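Local coordinates for protein putative peptidyl-arginine deiminase (PDB 1XKN) that probably acts as a deiminase on agmatine or on arginine in peptides, hydrolysing the guanidino group, at residues Pro89-Trp94 with Pro129-Asn134; Leu20-Lys25 with Ile55-Asp60. All coordinates share one frame; numbering follows the deposited sequence.

Interaction 1: residues Pro89-Trp94 with Pro129-Asn134; sequences PTNDAW and PYDDDN. With NA (sodium ion), chain B.
N91 and D133 bind each other's backbone where a loop of the probable pentein fold, that of guanidino-group-modifying enzymes, meets the first turn of helix 131-144. CG of N91 lies anti to its own carbonyl carbon (chi1 -62°), beside the backbone N. From there OD1 reaches two amides of the helix start. N91 OD1 accepts from D133 N at 3.0 Å, with the donor tilted out of the carbonyl plane. A second bond, from D132 N, is weak. The N91 CB and CG atoms also pack on P129 O, the carbonyl just before the N-cap residue Y130.

D133 OD1 takes N91 N from above the carboxylate plane at 2.6 Å. D133 OD1 also takes D92 N through its syn lone pair at 3.0 Å, in a nearly straight bond (170°). The loop backbone is thus tied at two successive amides by one oxygen.

D92 OD1 accepts from W94 N, forming an Asx turn before the next helix. D92 OD2 is hydrogen-bonded to Y120 and lies 2.7 Å from D133 OD2, a close approach of two acceptors with carboxylate planes 29° apart. CB and CG of P89 rest against the D132 carboxylate, crossing it at about a right angle. Water 2 bridges T90 O and D132 OD2. Next to D133, N134 binds the sodium ion through its backbone O at 2.5 Å and its OD1 at 2.6 Å.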
loop_
_atom_site.group_PDB
_atom_site.type_symbol
_atom_site.label_atom_id
_atom_site.label_comp_id
_atom_site.label_asym_id
_atom_site.label_seq_id
_atom_site.Cartn_x
_atom_site.Cartn_y
_atom_site.Cartn_z
ATOM N N PRO A 89 9.640 -15.801 -6.650
ATOM C CA PRO A 89 8.339 -16.142 -7.229
ATOM C C PRO A 89 7.158 -15.432 -6.582
ATOM O O PRO A 89 7.134 -15.207 -5.371
ATOM C CB PRO A 89 8.271 -17.656 -7.056
ATOM C CG PRO A 89 9.038 -17.882 -5.802
ATOM C CD PRO A 89 10.235 -16.970 -5.980
ATOM N N THR A 90 6.184 -15.078 -7.410
ATOM C CA THR A 90 4.980 -14.413 -6.941
ATOM C C THR A 90 3.806 -14.966 -7.737
ATOM O O THR A 90 3.982 -15.477 -8.846
ATOM C CB THR A 90 5.034 -12.882 -7.169
ATOM O OG1 THR A 90 4.984 -12.598 -8.574
ATOM C CG2 THR A 90 6.314 -12.299 -6.586
ATOM N N ASN A 91 2.615 -14.882 -7.160
ATOM C CA ASN A 91 1.412 -15.344 -7.840
ATOM C C ASN A 91 0.710 -14.134 -8.435
ATOM O O ASN A 91 0.188 -14.201 -9.549
ATOM C CB ASN A 91 0.478 -16.067 -6.868
ATOM C CG ASN A 91 1.105 -17.314 -6.277
ATOM O OD1 ASN A 91 1.468 -17.341 -5.104
ATOM N ND2 ASN A 91 1.246 -18.355 -7.097
ATOM N N ASP A 92 0.694 -13.036 -7.680
ATOM C CA ASP A 92 0.081 -11.787 -8.135
ATOM C C ASP A 92 1.043 -10.620 -7.928
ATOM O O ASP A 92 2.129 -10.799 -7.380
ATOM C CB ASP A 92 -1.252 -11.510 -7.412
ATOM C CG ASP A 92 -1.104 -11.380 -5.903
ATOM O OD1 ASP A 92 -0.174 -10.690 -5.431
ATOM O OD2 ASP A 92 -1.950 -11.951 -5.181
ATOM N N ALA A 93 0.644 -9.424 -8.358
ATOM C CA ALA A 93 1.503 -8.246 -8.241
ATOM C C ALA A 93 1.169 -7.318 -7.069
ATOM O O ALA A 93 1.720 -6.228 -6.972
ATOM C CB ALA A 93 1.457 -7.453 -9.542
ATOM N N TRP A 94 0.289 -7.755 -6.176
ATOM C CA TRP A 94 -0.129 -6.928 -5.047
ATOM C C TRP A 94 0.869 -6.936 -3.891
ATOM O O TRP A 94 0.580 -7.413 -2.785
ATOM C CB TRP A 94 -1.510 -7.385 -4.586
ATOM C CG TRP A 94 -2.445 -7.588 -5.751
ATOM C CD1 TRP A 94 -3.126 -8.730 -6.064
ATOM C CD2 TRP A 94 -2.772 -6.635 -6.776
ATOM N NE1 TRP A 94 -3.851 -8.550 -7.218
ATOM C CE2 TRP A 94 -3.654 -7.276 -7.675
ATOM C CE3 TRP A 94 -2.405 -5.304 -7.021
ATOM C CZ2 TRP A 94 -4.175 -6.632 -8.803
ATOM C CZ3 TRP A 94 -2.927 -4.660 -8.147
ATOM C CH2 TRP A 94 -3.803 -5.329 -9.023
ATOM N N PRO A 129 -3.378 -20.115 -7.038
ATOM C CA PRO A 129 -2.816 -20.279 -5.694
ATOM C C PRO A 129 -2.170 -18.994 -5.192
ATOM O O PRO A 129 -1.960 -18.053 -5.957
ATOM C CB PRO A 129 -1.794 -21.388 -5.893
ATOM C CG PRO A 129 -1.250 -21.060 -7.243
ATOM C CD PRO A 129 -2.510 -20.756 -8.042
ATOM N N TYR A 130 -1.852 -18.959 -3.905
ATOM C CA TYR A 130 -1.223 -17.783 -3.325
ATOM C C TYR A 130 -0.068 -18.144 -2.401
ATOM O O TYR A 130 0.358 -17.329 -1.586
ATOM C CB TYR A 130 -2.271 -16.947 -2.578
ATOM C CG TYR A 130 -3.076 -17.712 -1.553
ATOM C CD1 TYR A 130 -2.518 -18.094 -0.334
ATOM C CD2 TYR A 130 -4.407 -18.046 -1.802
ATOM C CE1 TYR A 130 -3.268 -18.791 0.615
ATOM C CE2 TYR A 130 -5.164 -18.740 -0.866
ATOM C CZ TYR A 130 -4.590 -19.108 0.339
ATOM O OH TYR A 130 -5.348 -19.788 1.267
ATOM N N ASP A 131 0.455 -19.361 -2.534
ATOM C CA ASP A 131 1.559 -19.772 -1.679
ATOM C C ASP A 131 2.845 -18.991 -1.925
ATOM O O ASP A 131 3.591 -18.725 -0.987
ATOM C CB ASP A 131 1.831 -21.282 -1.792
ATOM C CG ASP A 131 2.158 -21.726 -3.202
ATOM O OD1 ASP A 131 3.160 -22.462 -3.377
ATOM O OD2 ASP A 131 1.414 -21.359 -4.136
ATOM N N ASP A 132 3.123 -18.618 -3.172
ATOM C CA ASP A 132 4.337 -17.857 -3.425
ATOM C C ASP A 132 4.186 -16.439 -2.891
ATOM O O ASP A 132 5.125 -15.894 -2.313
ATOM C CB ASP A 132 4.696 -17.848 -4.912
ATOM C CG ASP A 132 5.366 -19.138 -5.349
ATOM O OD1 ASP A 132 6.202 -19.658 -4.577
ATOM O OD2 ASP A 132 5.080 -19.624 -6.463
ATOM N N ASP A 133 3.012 -15.836 -3.069
ATOM C CA ASP A 133 2.786 -14.486 -2.547
ATOM C C ASP A 133 3.001 -14.502 -1.039
ATOM O O ASP A 133 3.638 -13.613 -0.479
ATOM C CB ASP A 133 1.353 -14.005 -2.801
ATOM C CG ASP A 133 1.062 -13.767 -4.257
ATOM O OD1 ASP A 133 2.004 -13.457 -5.017
ATOM O OD2 ASP A 133 -0.124 -13.869 -4.636
ATOM N N ASN A 134 2.448 -15.521 -0.387
ATOM C CA ASN A 134 2.551 -15.660 1.060
ATOM C C ASN A 134 4.009 -15.828 1.490
ATOM O O ASN A 134 4.379 -15.464 2.602
ATOM C CB ASN A 134 1.699 -16.855 1.513
ATOM C CG ASN A 134 1.319 -16.793 2.984
ATOM O OD1 ASN A 134 1.169 -15.719 3.556
ATOM N ND2 ASN A 134 1.132 -17.957 3.594
HETATM NA NA NA B . 3.138 -14.272 4.489
HETATM O O HOH W 1 7.771 -16.038 -2.867
HETATM O O HOH W 2 4.892 -18.205 -8.978
HETATM O O HOH W 3 3.676 -16.659 5.648
HETATM O O HOH W 4 2.578 -12.065 3.187
#

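Interaction 2: residues Leu20-Lys25 with Ile55-Asp60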
loop_
_atom_site.group_PDB
_atom_site.type_symbol
_atom_site.label_atom_id
_atom_site.label_comp_id
_atom_site.label_asym_id
_atom_site.label_seq_id
_atom_site.Cartn_x
_atom_site.Cartn_y
_atom_site.Cartn_z
ATOM N N LEU A 20 8.411 -3.988 -5.539
ATOM C CA LEU A 20 7.388 -4.254 -6.539
ATOM C C LEU A 20 7.463 -5.727 -6.914
ATOM O O LEU A 20 8.516 -6.353 -6.787
ATOM C CB LEU A 20 7.643 -3.437 -7.808
ATOM C CG LEU A 20 7.698 -1.914 -7.728
ATOM C CD1 LEU A 20 8.099 -1.360 -9.089
ATOM C CD2 LEU A 20 6.342 -1.374 -7.305
ATOM N N SER A 21 6.341 -6.270 -7.372
ATOM C CA SER A 21 6.271 -7.652 -7.832
ATOM C C SER A 21 5.807 -7.518 -9.277
ATOM O O SER A 21 4.634 -7.247 -9.534
ATOM C CB SER A 21 5.259 -8.463 -7.013
ATOM O OG SER A 21 5.732 -8.721 -5.700
ATOM N N TRP A 22 6.739 -7.680 -10.214
ATOM C CA TRP A 22 6.438 -7.548 -11.637
ATOM C C TRP A 22 5.227 -8.388 -12.033
ATOM O O TRP A 22 5.113 -9.549 -11.644
ATOM C CB TRP A 22 7.659 -7.941 -12.470
ATOM C CG TRP A 22 7.624 -7.364 -13.851
ATOM C CD1 TRP A 22 7.264 -8.005 -15.004
ATOM C CD2 TRP A 22 7.886 -6.004 -14.213
ATOM N NE1 TRP A 22 7.282 -7.126 -16.057
ATOM C CE2 TRP A 22 7.661 -5.890 -15.601
ATOM C CE3 TRP A 22 8.287 -4.867 -13.494
ATOM C CZ2 TRP A 22 7.821 -4.679 -16.292
ATOM C CZ3 TRP A 22 8.447 -3.664 -14.180
ATOM C CH2 TRP A 22 8.214 -3.582 -15.566
ATOM N N PRO A 23 4.309 -7.806 -12.823
ATOM C CA PRO A 23 3.094 -8.499 -13.265
ATOM C C PRO A 23 3.289 -9.629 -14.265
ATOM O O PRO A 23 4.143 -9.558 -15.145
ATOM C CB PRO A 23 2.261 -7.370 -13.853
ATOM C CG PRO A 23 3.307 -6.514 -14.483
ATOM C CD PRO A 23 4.359 -6.446 -13.390
ATOM N N HIS A 24 2.479 -10.674 -14.124
ATOM C CA HIS A 24 2.537 -11.811 -15.036
ATOM C C HIS A 24 1.253 -12.628 -14.995
ATOM O O HIS A 24 0.998 -13.428 -15.890
ATOM C CB HIS A 24 3.736 -12.710 -14.705
ATOM C CG HIS A 24 3.677 -13.316 -13.338
ATOM N ND1 HIS A 24 4.165 -12.679 -12.217
ATOM C CD2 HIS A 24 3.162 -14.493 -12.908
ATOM C CE1 HIS A 24 3.954 -13.439 -11.155
ATOM N NE2 HIS A 24 3.348 -14.545 -11.549
ATOM N N LYS A 25 0.447 -12.422 -13.959
ATOM C CA LYS A 25 -0.807 -13.157 -13.819
ATOM C C LYS A 25 -1.883 -12.598 -14.754
ATOM O O LYS A 25 -2.546 -11.612 -14.433
ATOM C CB LYS A 25 -1.290 -13.095 -12.367
ATOM C CG LYS A 25 -2.491 -13.981 -12.068
ATOM C CD LYS A 25 -2.908 -13.868 -10.611
ATOM C CE LYS A 25 -4.122 -14.738 -10.314
ATOM N NZ LYS A 25 -4.602 -14.573 -8.918
ATOM N N ILE A 55 12.662 -5.212 -7.487
ATOM C CA ILE A 55 11.590 -5.862 -8.234
ATOM C C ILE A 55 11.663 -7.383 -8.221
ATOM O O ILE A 55 12.701 -7.967 -8.535
ATOM C CB ILE A 55 11.593 -5.391 -9.706
ATOM C CG1 ILE A 55 11.501 -3.861 -9.753
ATOM C CG2 ILE A 55 10.437 -6.037 -10.466
ATOM C CD1 ILE A 55 11.470 -3.283 -11.150
ATOM N N ASN A 56 10.551 -8.020 -7.865
ATOM C CA ASN A 56 10.486 -9.474 -7.836
ATOM C C ASN A 56 10.076 -9.994 -9.207
ATOM O O ASN A 56 9.076 -9.552 -9.776
ATOM C CB ASN A 56 9.465 -9.964 -6.803
ATOM C CG ASN A 56 9.820 -9.571 -5.392
ATOM O OD1 ASN A 56 10.964 -9.708 -4.967
ATOM N ND2 ASN A 56 8.826 -9.101 -4.646
ATOM N N VAL A 57 10.860 -10.927 -9.734
ATOM C CA VAL A 57 10.574 -11.541 -11.024
ATOM C C VAL A 57 10.728 -13.050 -10.867
ATOM O O VAL A 57 11.433 -13.519 -9.971
ATOM C CB VAL A 57 11.529 -11.037 -12.128
ATOM C CG1 VAL A 57 11.253 -9.567 -12.421
ATOM C CG2 VAL A 57 12.975 -11.226 -11.693
ATOM N N LEU A 58 10.073 -13.808 -11.738
ATOM C CA LEU A 58 10.111 -15.268 -11.676
ATOM C C LEU A 58 11.341 -15.897 -12.312
ATOM O O LEU A 58 11.801 -16.951 -11.877
ATOM C CB LEU A 58 8.871 -15.847 -12.361
ATOM C CG LEU A 58 7.503 -15.545 -11.752
ATOM C CD1 LEU A 58 6.403 -16.025 -12.692
ATOM C CD2 LEU A 58 7.395 -16.229 -10.409
ATOM N N ASP A 59 11.871 -15.251 -13.342
ATOM C CA ASP A 59 13.013 -15.792 -14.053
ATOM C C ASP A 59 13.751 -14.722 -14.846
ATOM O O ASP A 59 13.340 -13.562 -14.875
ATOM C CB ASP A 59 12.533 -16.906 -14.987
ATOM C CG ASP A 59 11.276 -16.522 -15.752
ATOM O OD1 ASP A 59 11.288 -15.478 -16.435
ATOM O OD2 ASP A 59 10.273 -17.260 -15.666
ATOM N N ASP A 60 14.842 -15.120 -15.491
ATOM C CA ASP A 60 15.650 -14.198 -16.279
ATOM C C ASP A 60 14.871 -13.592 -17.442
ATOM O O ASP A 60 15.068 -12.424 -17.783
ATOM C CB ASP A 60 16.894 -14.915 -16.802
ATOM C CG ASP A 60 17.896 -15.225 -15.704
ATOM O OD1 ASP A 60 17.542 -15.087 -14.514
ATOM O OD2 ASP A 60 19.039 -15.611 -16.033
HETATM O O HOH W 5 6.657 -11.051 -10.011
#
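L58 sets its CD1 methyl over the centre of one face of the H24 ring. This is a CH-pi contact, 3.6 Å from L58 CD1 to the H24 ring centroid and 14° off the ring normal. The methyl is nearest to CD2 and NE2 of the ring, and the two side chains cross at about a right angle. With CG of H24 between its backbone N and carbonyl carbon (chi1 62°), the ring lies against the L58 methyl. The edge of the ring is turned to W22 O, which lies in the ring plane and accepts a weak bond from H24 ND1.

W22 packs against the strand residues. W22 CB meets V57 CG1 at 3.9 Å, and W22 CE3 meets I55 CG2 at the same distance. Both methyls approach the indole obliquely. P23 CD lies over one indole face, toward the rim. F40 of helix 36-50, and M62 and A66 of helix 60-73, also touch the indole side chain.

The two segments end neighbouring parallel strands of a beta-alpha-beta unit, in which helix 36-50 crosses between strands 15-21 and 52-57. L20 pairs with I55 and S21 with N56. N56 N donates to L20 O at 2.8 Å, and W22 N donates to N56 O at 3.0 Å. L20 and I55 point to one face of the sheet, and S21 and N56 to the other.

On the S21 side, the N56 amide group donates from ND2 to S21 OG at 3.3 Å. OG lies in the amide plane and the N-H points almost straight at it (174°). H98 NE2 is the stronger partner of this hydroxyl. Water 5 donates to both W22 O and N56 O, bridging the two segments just past the strand pairing.

How the interactions relate
Along the chain interaction 2 closes before interaction 1 opens, and their centres are 10 Å apart. Strand 83-87 lies beside strand 52-57 in the sheet of interaction 2. The chain leaves that strand into loop 89-94, which meets the start of helix 131-144. The loop therefore runs between the strand ends and the helix. It touches both segments of interaction 2: T90 OG1 comes within 2.9 Å of H24 CE1, and P89 CA within 3.3 Å of L58 CD2. H98, in the short helix after the loop, bonds to S21 OG and weakly to D92 OD1. The sheet end is thus linked through this loop to the helix that carries sodium-binding N134.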